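Local atomic coordinates of extracellular sialidase/neuraminidase, putative (Aspergillus fumigatus, PDB entry 2XZI), a protein that acts as a KDNase, a sialidase-family glycoside hydrolase that probably releases the deaminated sialic acid KDN from glycosides, on a beta-propeller scaffold. Residues D27-S30 / T31-F35; I200-G204 / R205-G209; R373-L377 / S378-N382. All blocks are in the same frame, centred on the assembly; numbering follows the deposited sequence.

Contact 1: residues D27-S30 / T31-F35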
ATOM      1  N   ASP A  27      -1.537   2.281  19.654  1.00  9.06           N
ATOM      2  CA  ASP A  27      -0.844   3.430  19.082  1.00  8.59           C
ATOM      3  C   ASP A  27      -1.737   4.666  19.086  1.00  8.61           C
ATOM      4  O   ASP A  27      -2.865   4.618  18.589  1.00  9.31           O
ATOM      5  CB  ASP A  27      -0.346   3.106  17.671  1.00  9.08           C
ATOM      6  CG  ASP A  27       0.924   2.299  17.689  1.00  9.55           C
ATOM      7  OD1 ASP A  27       1.942   2.795  18.227  1.00 11.27           O
ATOM      8  OD2 ASP A  27       0.917   1.148  17.192  1.00  9.28           O
ATOM      9  N   LYS A  28      -1.223   5.747  19.678  1.00  8.00           N
ATOM     10  CA  LYS A  28      -1.889   7.042  19.717  1.00  8.98           C
ATOM     11  C   LYS A  28      -0.881   8.129  19.344  1.00  8.55           C
ATOM     12  O   LYS A  28       0.341   7.934  19.479  1.00  8.86           O
ATOM     13  CB  LYS A  28      -2.430   7.326  21.134  1.00  8.73           C
ATOM     14  CG  LYS A  28      -3.349   6.261  21.717  1.00 11.39           C
ATOM     15  CD  LYS A  28      -3.784   6.623  23.135  1.00 16.25           C
ATOM     16  CE  LYS A  28      -4.844   5.658  23.641  1.00 18.05           C
ATOM     17  NZ  LYS A  28      -5.220   5.956  25.052  1.00 21.68           N
ATOM     18  N   LEU A  29      -1.378   9.258  18.840  1.00  9.08           N
ATOM     19  CA  LEU A  29      -0.541  10.430  18.617  1.00  9.90           C
ATOM     20  C   LEU A  29      -0.136  11.091  19.934  1.00 10.94           C
ATOM     21  O   LEU A  29      -0.721  10.802  20.987  1.00 11.40           O
ATOM     22  CB  LEU A  29      -1.266  11.444  17.725  1.00  9.79           C
ATOM     23  CG  LEU A  29      -1.720  10.900  16.364  1.00  8.98           C
ATOM     24  CD1 LEU A  29      -2.660  11.886  15.673  1.00  9.92           C
ATOM     25  CD2 LEU A  29      -0.530  10.635  15.483  1.00  8.51           C
ATOM     26  N   SER A  30       0.856  11.970  19.862  1.00 11.70           N
ATOM     27  CA  SER A  30       1.343  12.669  21.054  1.00 13.22           C
ATOM     28  C   SER A  30       0.275  13.564  21.666  1.00 13.35           C
ATOM     29  O   SER A  30       0.341  13.882  22.854  1.00 14.04           O
ATOM     30  CB  SER A  30       2.574  13.487  20.708  1.00 13.04           C
ATOM     31  OG  SER A  30       2.233  14.506  19.802  1.00 15.38           O
ATOM     32  N   THR A  31      -0.710  13.946  20.853  1.00 12.96           N
ATOM     33  CA  THR A  31      -1.857  14.741  21.299  1.00 12.93           C
ATOM     34  C   THR A  31      -2.872  13.926  22.092  1.00 12.94           C
ATOM     35  O   THR A  31      -3.837  14.493  22.604  1.00 13.98           O
ATOM     36  CB  THR A  31      -2.591  15.315  20.093  1.00 12.91           C
ATOM     37  OG1 THR A  31      -2.965  14.226  19.227  1.00 11.32           O
ATOM     38  CG2 THR A  31      -1.709  16.306  19.341  1.00 14.19           C
ATOM     39  N   GLY A  32      -2.682  12.609  22.161  1.00 11.88           N
ATOM     40  CA  GLY A  32      -3.604  11.712  22.867  1.00 11.76           C
ATOM     41  C   GLY A  32      -4.663  11.111  21.963  1.00 11.10           C
ATOM     42  O   GLY A  32      -5.441  10.258  22.391  1.00 11.83           O
ATOM     43  N   ILE A  33      -4.698  11.568  20.711  1.00 10.35           N
ATOM     44  CA  ILE A  33      -5.649  11.048  19.726  1.00 10.04           C
ATOM     45  C   ILE A  33      -5.342   9.588  19.385  1.00  9.56           C
ATOM     46  O   ILE A  33      -4.227   9.272  18.944  1.00  8.97           O
ATOM     47  CB  ILE A  33      -5.695  11.916  18.434  1.00 10.17           C
ATOM     48  CG1 ILE A  33      -6.264  13.323  18.706  1.00 12.42           C
ATOM     49  CG2 ILE A  33      -6.449  11.184  17.304  1.00 10.63           C
ATOM     50  CD1 ILE A  33      -7.706  13.345  19.136  1.00 15.24           C
ATOM     51  N   GLY A  34      -6.319   8.719  19.620  1.00  8.65           N
ATOM     52  CA  GLY A  34      -6.170   7.299  19.334  1.00  8.82           C
ATOM     53  C   GLY A  34      -7.050   6.845  18.195  1.00  7.56           C
ATOM     54  O   GLY A  34      -7.807   7.638  17.599  1.00  8.69           O
ATOM     55  N   PHE A  35      -6.958   5.554  17.897  1.00  7.67           N
ATOM     56  CA  PHE A  35      -7.610   4.991  16.717  1.00  6.99           C
ATOM     57  C   PHE A  35      -8.129   3.599  17.008  1.00  6.92           C
ATOM     58  O   PHE A  35      -7.395   2.726  17.530  1.00  7.95           O
ATOM     59  CB  PHE A  35      -6.645   4.973  15.515  1.00  6.72           C
ATOM     60  CG  PHE A  35      -6.088   6.321  15.177  1.00  5.56           C
ATOM     61  CD1 PHE A  35      -6.767   7.178  14.336  1.00  5.90           C
ATOM     62  CD2 PHE A  35      -4.897   6.753  15.737  1.00  7.35           C
ATOM     63  CE1 PHE A  35      -6.263   8.432  14.034  1.00  7.35           C
ATOM     64  CE2 PHE A  35      -4.375   8.019  15.457  1.00  8.10           C
ATOM     65  CZ  PHE A  35      -5.047   8.864  14.606  1.00  5.50           C
TER
HETATM   66  O   HOH W   1      -5.214   3.439  19.177  1.00 12.22           O
HETATM   67  O   HOH W   2      -5.684   9.240  24.941  1.00 27.64           O
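L29 and I33 are joined by a backbone bond in which L29 N gives its hydrogen to I33 O at 2.9 Å. The chain between them reverses through a type I beta turn from L29 to G32. The turn is closed by G32 N, which donates to L29 O at 2.9 Å. This donor stands above the plane of the L29 carbonyl, 56° out of it. L29 therefore uses both its N-H and its C=O inside the loop. G32 takes a positive phi of 94°, which a glycine adopts easily.

Two waters bridge further polar groups across the loop. Water 1 donates to D27 O at 2.7 Å and accepts from F35 N, so it bridges the two arms of the turn. Water 2 donates to G32 O at 2.8 Å. The extended chain of K28 brings NZ to the same water, but that bond is weak. The carboxylate of D27 turns away, to the backbone N of R19 and a salt bridge with K73. G34 O accepts from R59 NH1.

Beneath the backbone, L29 CD1 lies at the edge of the F35 ring, 4.0 Å from CZ. The same methyl touches I33 CB. L29 and F35 both pack on L91. This surface turn thus meets its polar needs through two backbone bonds and water, while D27 and G34 O tie it to R19, K73 and R59.

Contact 2: residues I200-G204 / R205-G209; sequences IPAMG and RNIIG
A202 and R205 face each other at the end of a beta hairpin, and the R205 side chain folds back over the turn. The turn is type II, from A202 to R205, with G204 at a positive phi of 64°. R205 CG sits between its own backbone N and carbonyl carbon (chi1 73°), a position that places CG and CD against M203 O. From CG to NE the chain is extended. NH1 then donates to M203 O at 2.9 Å. The oxygen lies in the guanidinium plane, and NH1 approaches it on a lone pair. A202 CB rests over one face of the same group, 3.7 Å from NH1. The guanidinium has further partners: NH1 forms a salt bridge with D183, and NE donates to L175 O.

I200 and I207 form a hydrogen-bonded antiparallel pair. I207 N donates to I200 O at 2.8 Å, and I200 N to I207 O at 2.9 Å. Their side chains share a sheet face with A202 and R205. I207 CG1 is anti to its carbonyl carbon (chi1 -67°), and CD1 beyond it reaches A202 CB. Between these two pairs lies the non-hydrogen-bonded pair P201-N206, on the other face. N206 ND2 donates to Q221, while its OD1 accepts from R242.

Strands 198-202 and 205-210 are the middle strands of a four-stranded antiparallel sheet, flanked by 191-192 and 217-222, consistent with one propeller blade. I207 and R205 pack on L153 of strand 152-158. P201 and N206 meet I232 of strand 230-234.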
ATOM      1  N   ILE A 200       2.897   6.431 -10.645  1.00  5.62           N
ATOM      2  CA  ILE A 200       2.022   6.205  -9.499  1.00  5.55           C
ATOM      3  C   ILE A 200       0.716   5.585  -9.996  1.00  5.68           C
ATOM      4  O   ILE A 200       0.039   6.162 -10.857  1.00  5.27           O
ATOM      5  CB  ILE A 200       1.783   7.528  -8.717  1.00  6.09           C
ATOM      6  CG1 ILE A 200       3.121   8.131  -8.230  1.00  6.38           C
ATOM      7  CG2 ILE A 200       0.807   7.308  -7.556  1.00  7.89           C
ATOM      8  CD1 ILE A 200       3.879   9.026  -9.274  1.00 11.46           C
ATOM      9  N   PRO A 201       0.369   4.399  -9.488  1.00  4.72           N
ATOM     10  CA  PRO A 201      -0.859   3.770  -9.975  1.00  4.67           C
ATOM     11  C   PRO A 201      -2.078   4.383  -9.326  1.00  4.93           C
ATOM     12  O   PRO A 201      -2.064   4.685  -8.133  1.00  4.70           O
ATOM     13  CB  PRO A 201      -0.699   2.310  -9.541  1.00  4.27           C
ATOM     14  CG  PRO A 201       0.094   2.398  -8.262  1.00  5.12           C
ATOM     15  CD  PRO A 201       1.037   3.578  -8.455  1.00  5.79           C
ATOM     16  N   ALA A 202      -3.141   4.543 -10.101  1.00  4.94           N
ATOM     17  CA  ALA A 202      -4.401   5.074  -9.613  1.00  4.85           C
ATOM     18  C   ALA A 202      -5.584   4.437 -10.315  1.00  5.03           C
ATOM     19  O   ALA A 202      -5.415   3.630 -11.250  1.00  5.43           O
ATOM     20  CB  ALA A 202      -4.447   6.598  -9.753  1.00  5.96           C
ATOM     21  N   MET A 203      -6.780   4.800  -9.869  1.00  5.01           N
ATOM     22  CA  MET A 203      -7.989   4.256 -10.485  1.00  5.32           C
ATOM     23  C   MET A 203      -8.050   4.667 -11.968  1.00  5.14           C
ATOM     24  O   MET A 203      -7.984   5.844 -12.284  1.00  5.99           O
ATOM     25  CB  MET A 203      -9.220   4.766  -9.746  1.00  5.13           C
ATOM     26  CG  MET A 203     -10.529   4.499 -10.480  1.00  6.56           C
ATOM     27  SD  MET A 203     -11.918   4.865  -9.403  1.00  8.19           S
ATOM     28  CE  MET A 203     -13.208   5.255 -10.577  1.00  9.27           C
ATOM     29  N   GLY A 204      -8.147   3.672 -12.859  1.00  5.28           N
ATOM     30  CA  GLY A 204      -8.299   3.919 -14.303  1.00  5.98           C
ATOM     31  C   GLY A 204      -7.129   4.616 -14.991  1.00  6.18           C
ATOM     32  O   GLY A 204      -7.258   5.021 -16.150  1.00  6.78           O
ATOM     33  N   ARG A 205      -5.982   4.773 -14.323  1.00  5.51           N
ATOM     34  CA  ARG A 205      -4.923   5.624 -14.873  1.00  5.63           C
ATOM     35  C   ARG A 205      -3.634   5.468 -14.098  1.00  5.82           C
ATOM     36  O   ARG A 205      -3.656   5.040 -12.939  1.00  5.78           O
ATOM     37  CB  ARG A 205      -5.365   7.089 -14.825  1.00  5.82           C
ATOM     38  CG  ARG A 205      -5.369   7.727 -13.430  1.00  5.19           C
ATOM     39  CD  ARG A 205      -6.375   8.869 -13.409  1.00  6.95           C
ATOM     40  NE  ARG A 205      -6.348   9.713 -12.210  1.00  6.06           N
ATOM     41  CZ  ARG A 205      -6.925   9.442 -11.038  1.00  5.13           C
ATOM     42  NH1 ARG A 205      -7.532   8.282 -10.813  1.00  6.03           N
ATOM     43  NH2 ARG A 205      -6.879  10.359 -10.075  1.00  6.16           N
ATOM     44  N   ASN A 206      -2.516   5.795 -14.741  1.00  6.06           N
ATOM     45  CA  ASN A 206      -1.266   6.062 -14.020  1.00  6.00           C
ATOM     46  C   ASN A 206      -1.043   7.563 -13.961  1.00  6.33           C
ATOM     47  O   ASN A 206      -1.411   8.298 -14.885  1.00  6.60           O
ATOM     48  CB  ASN A 206      -0.065   5.440 -14.720  1.00  6.56           C
ATOM     49  CG  ASN A 206      -0.107   3.943 -14.753  1.00  7.24           C
ATOM     50  OD1 ASN A 206      -0.475   3.289 -13.779  1.00  7.54           O
ATOM     51  ND2 ASN A 206       0.339   3.376 -15.873  1.00  7.52           N
ATOM     52  N   ILE A 207      -0.440   8.016 -12.874  1.00  6.17           N
ATOM     53  CA  ILE A 207       0.043   9.391 -12.781  1.00  6.37           C
ATOM     54  C   ILE A 207       1.540   9.336 -13.055  1.00  6.44           C
ATOM     55  O   ILE A 207       2.262   8.560 -12.438  1.00  6.59           O
ATOM     56  CB  ILE A 207      -0.259   9.983 -11.391  1.00  6.74           C
ATOM     57  CG1 ILE A 207      -1.769  10.130 -11.221  1.00  9.57           C
ATOM     58  CG2 ILE A 207       0.401  11.351 -11.222  1.00  6.83           C
ATOM     59  CD1 ILE A 207      -2.236  10.207  -9.786  1.00 12.48           C
ATOM     60  N   ILE A 208       2.000  10.130 -14.014  1.00  6.39           N
ATOM     61  CA  ILE A 208       3.390  10.093 -14.420  1.00  6.77           C
ATOM     62  C   ILE A 208       4.087  11.373 -14.006  1.00  6.07           C
ATOM     63  O   ILE A 208       3.576  12.478 -14.258  1.00  7.46           O
ATOM     64  CB  ILE A 208       3.516   9.956 -15.956  1.00  6.78           C
ATOM     65  CG1 ILE A 208       2.530   8.909 -16.511  1.00  8.17           C
ATOM     66  CG2 ILE A 208       4.972   9.714 -16.354  1.00  7.45           C
ATOM     67  CD1 ILE A 208       2.711   7.462 -15.992  1.00  8.48           C
ATOM     68  N   GLY A 209       5.245  11.217 -13.365  1.00  6.58           N
ATOM     69  CA  GLY A 209       6.058  12.355 -12.982  1.00  7.06           C
ATOM     70  C   GLY A 209       7.280  12.415 -13.857  1.00  7.65           C
ATOM     71  O   GLY A 209       7.994  11.423 -14.004  1.00  8.34           O
TER

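Contact 3: residues R373-L377 / S378-N382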
ATOM      1  N   ARG A 373       6.675  -7.179   8.813  1.00  5.17           N
ATOM      2  CA  ARG A 373       7.447  -8.391   8.610  1.00  5.29           C
ATOM      3  C   ARG A 373       8.720  -8.034   7.893  1.00  5.73           C
ATOM      4  O   ARG A 373       8.717  -7.158   6.999  1.00  5.86           O
ATOM      5  CB  ARG A 373       6.700  -9.364   7.729  1.00  5.48           C
ATOM      6  CG  ARG A 373       5.454  -9.936   8.334  1.00  5.78           C
ATOM      7  CD  ARG A 373       4.804 -10.959   7.402  1.00  7.22           C
ATOM      8  NE  ARG A 373       3.823 -11.747   8.139  1.00  6.55           N
ATOM      9  CZ  ARG A 373       4.132 -12.781   8.918  1.00  7.30           C
ATOM     10  NH1 ARG A 373       5.393 -13.172   9.060  1.00  9.75           N
ATOM     11  NH2 ARG A 373       3.168 -13.424   9.567  1.00 10.29           N
ATOM     12  N   ARG A 374       9.800  -8.717   8.275  1.00  5.83           N
ATOM     13  CA  ARG A 374      11.025  -8.755   7.489  1.00  6.08           C
ATOM     14  C   ARG A 374      11.328 -10.201   7.168  1.00  6.49           C
ATOM     15  O   ARG A 374      11.239 -11.063   8.050  1.00  7.22           O
ATOM     16  CB  ARG A 374      12.185  -8.137   8.259  1.00  6.88           C
ATOM     17  CG  ARG A 374      12.068  -6.643   8.412  1.00  7.67           C
ATOM     18  CD  ARG A 374      12.851  -6.064   9.605  1.00  9.18           C
ATOM     19  NE  ARG A 374      14.133  -6.727   9.830  1.00  9.27           N
ATOM     20  CZ  ARG A 374      15.249  -6.477   9.146  1.00  9.36           C
ATOM     21  NH1 ARG A 374      15.263  -5.547   8.197  1.00 10.31           N
ATOM     22  NH2 ARG A 374      16.347  -7.189   9.400  1.00 12.34           N
ATOM     23  N   PHE A 375      11.713 -10.477   5.928  1.00  5.98           N
ATOM     24  CA  PHE A 375      12.168 -11.813   5.565  1.00  6.00           C
ATOM     25  C   PHE A 375      13.089 -11.692   4.382  1.00  6.33           C
ATOM     26  O   PHE A 375      13.008 -10.724   3.629  1.00  6.63           O
ATOM     27  CB  PHE A 375      10.981 -12.748   5.255  1.00  5.58           C
ATOM     28  CG  PHE A 375       9.931 -12.146   4.355  1.00  5.78           C
ATOM     29  CD1 PHE A 375      10.091 -12.157   2.990  1.00  6.23           C
ATOM     30  CD2 PHE A 375       8.765 -11.600   4.883  1.00  6.59           C
ATOM     31  CE1 PHE A 375       9.124 -11.618   2.157  1.00  6.58           C
ATOM     32  CE2 PHE A 375       7.793 -11.063   4.052  1.00  6.53           C
ATOM     33  CZ  PHE A 375       7.982 -11.082   2.679  1.00  7.27           C
ATOM     34  N   ASN A 376      13.998 -12.646   4.226  1.00  6.34           N
ATOM     35  CA  ASN A 376      14.855 -12.643   3.054  1.00  6.46           C
ATOM     36  C   ASN A 376      14.360 -13.573   1.962  1.00  6.44           C
ATOM     37  O   ASN A 376      13.373 -14.296   2.126  1.00  6.02           O
ATOM     38  CB  ASN A 376      16.325 -12.897   3.411  1.00  6.74           C
ATOM     39  CG  ASN A 376      16.569 -14.247   4.069  1.00  6.51           C
ATOM     40  OD1 ASN A 376      15.654 -15.059   4.282  1.00  7.55           O
ATOM     41  ND2 ASN A 376      17.824 -14.485   4.409  1.00  8.44           N
ATOM     42  N   LEU A 377      15.026 -13.506   0.816  1.00  6.59           N
ATOM     43  CA  LEU A 377      14.668 -14.350  -0.317  1.00  7.03           C
ATOM     44  C   LEU A 377      14.786 -15.816   0.067  1.00  6.71           C
ATOM     45  O   LEU A 377      13.941 -16.629  -0.313  1.00  6.47           O
ATOM     46  CB  LEU A 377      15.552 -14.043  -1.523  1.00  7.54           C
ATOM     47  CG  LEU A 377      15.361 -12.680  -2.177  1.00  7.04           C
ATOM     48  CD1 LEU A 377      16.475 -12.499  -3.193  1.00  9.31           C
ATOM     49  CD2 LEU A 377      13.974 -12.538  -2.817  1.00  8.73           C
ATOM     50  N   SER A 378      15.827 -16.151   0.835  1.00  6.74           N
ATOM     51  CA  SER A 378      16.004 -17.520   1.306  1.00  6.82           C
ATOM     52  C   SER A 378      14.784 -18.036   2.056  1.00  6.90           C
ATOM     53  O   SER A 378      14.378 -19.166   1.869  1.00  7.60           O
ATOM     54  CB  SER A 378      17.198 -17.616   2.230  1.00  7.08           C
ATOM     55  OG  SER A 378      17.274 -18.933   2.726  1.00  6.93           O
ATOM     56  N   TRP A 379      14.192 -17.192   2.893  1.00  7.22           N
ATOM     57  CA  TRP A 379      12.995 -17.609   3.610  1.00  7.38           C
ATOM     58  C   TRP A 379      11.871 -17.985   2.635  1.00  7.39           C
ATOM     59  O   TRP A 379      11.224 -19.025   2.797  1.00  7.35           O
ATOM     60  CB  TRP A 379      12.536 -16.559   4.625  1.00  8.13           C
ATOM     61  CG  TRP A 379      11.355 -17.016   5.403  1.00  7.40           C
ATOM     62  CD1 TRP A 379      11.362 -17.796   6.521  1.00  7.44           C
ATOM     63  CD2 TRP A 379       9.982 -16.748   5.107  1.00  6.99           C
ATOM     64  NE1 TRP A 379      10.079 -18.019   6.951  1.00  7.74           N
ATOM     65  CE2 TRP A 379       9.208 -17.383   6.107  1.00  7.38           C
ATOM     66  CE3 TRP A 379       9.323 -16.020   4.102  1.00  7.01           C
ATOM     67  CZ2 TRP A 379       7.805 -17.321   6.127  1.00  7.39           C
ATOM     68  CZ3 TRP A 379       7.930 -15.942   4.132  1.00  7.14           C
ATOM     69  CH2 TRP A 379       7.188 -16.588   5.139  1.00  7.14           C
ATOM     70  N   ILE A 380      11.654 -17.175   1.604  1.00  6.97           N
ATOM     71  CA  ILE A 380      10.617 -17.494   0.626  1.00  7.29           C
ATOM     72  C   ILE A 380      10.932 -18.803  -0.088  1.00  7.48           C
ATOM     73  O   ILE A 380      10.069 -19.678  -0.209  1.00  7.70           O
ATOM     74  CB  ILE A 380      10.471 -16.398  -0.443  1.00  7.73           C
ATOM     75  CG1 ILE A 380      10.170 -15.037   0.203  1.00  7.68           C
ATOM     76  CG2 ILE A 380       9.360 -16.763  -1.432  1.00  7.03           C
ATOM     77  CD1 ILE A 380      10.134 -13.842  -0.793  1.00  6.07           C
ATOM     78  N   LEU A 381      12.167 -18.917  -0.573  1.00  7.66           N
ATOM     79  CA  LEU A 381      12.603 -20.060  -1.399  1.00  8.46           C
ATOM     80  C   LEU A 381      12.665 -21.398  -0.671  1.00  9.21           C
ATOM     81  O   LEU A 381      12.544 -22.445  -1.300  1.00  9.81           O
ATOM     82  CB  LEU A 381      13.953 -19.755  -2.054  1.00  8.14           C
ATOM     83  CG  LEU A 381      13.902 -18.606  -3.054  1.00  9.28           C
ATOM     84  CD1 LEU A 381      15.328 -18.122  -3.349  1.00 10.19           C
ATOM     85  CD2 LEU A 381      13.150 -19.020  -4.315  1.00  9.83           C
ATOM     86  N   ASN A 382      12.847 -21.359   0.644  1.00  8.71           N
ATOM     87  CA  ASN A 382      12.877 -22.570   1.455  1.00  9.17           C
ATOM     88  C   ASN A 382      11.504 -22.963   2.007  1.00  9.15           C
ATOM     89  O   ASN A 382      11.396 -23.837   2.872  1.00  9.76           O
ATOM     90  CB  ASN A 382      13.958 -22.435   2.530  1.00  9.28           C
ATOM     91  CG  ASN A 382      15.350 -22.610   1.940  1.00 10.60           C
ATOM     92  OD1 ASN A 382      15.722 -23.710   1.527  1.00 13.17           O
ATOM     93  ND2 ASN A 382      16.123 -21.525   1.878  1.00  9.17           N
TER
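F375 and W379 meet where strand 368-375 gives way to helix 377-381. F375 leaves the strand with CB 3.8 Å from W379 CE3. CG is next, still close to CE3. The first torsion, chi1 46°, sets CG between the backbone N and the carbonyl carbon and turns the ring toward the helix. CD1 touches both W379 CE3 and I380 CG1. CE1, farther out, reaches I380 CD1 at 3.8 Å. The two aromatic rings are oblique, their planes 38° apart, with W379 CZ3 over one face of F375 near the rim.

N376 is the N-cap of the helix. Its OD1 accepts from W379 N at 2.9 Å, the donor standing 40° out of the amide plane. The same oxygen also accepts from Y11 N, and ND2 donates to A9 O, so the amide is held at both ends. I380 N bonds weakly to N376 O. L381 N gives a stronger helical bond to L377 O, 2.9 Å long.

The last turn is closed by N382. Its N and its ND2 both donate to S378 O, from opposite faces of that carbonyl. S378 OG is bonded to A8 O.

Strand end and helix together pack on two sheets. F375, L377 and I380 touch I349 of strand 349-356, the neighbour of 368-375 in its own sheet. A second sheet, with strands 305-310 and 290-294, supplies V307 to F375 and I380, I309 to I380 and L381, and I292 to L377. W379 makes a cation-pi contact with R322, at the start of strand 322-323. The N-terminal segment around A8 to Y11 runs along the cap.

In the fold
The three contacts come in series along the chain and do not touch. Their centres are 30 to 33 Å apart. Contact 1 lies in the loop between strands 12-18 and 37-45, which belong to different sheets. Contact 2 is a hairpin within one four-stranded sheet. Contact 3 spans the end of strand 368-375 and helix 377-381. Strand 368-375 pairs with strand 12-18, which joins the C-terminal part of the chain to its start, as expected of a closed beta-propeller. The nearest atoms of contacts 1 and 3 are about 13 Å apart. The side chain of F35 is about 7 Å from a bound sodium ion, and that of M203 about 7 Å from a bound deamino-alpha-neuraminic acid.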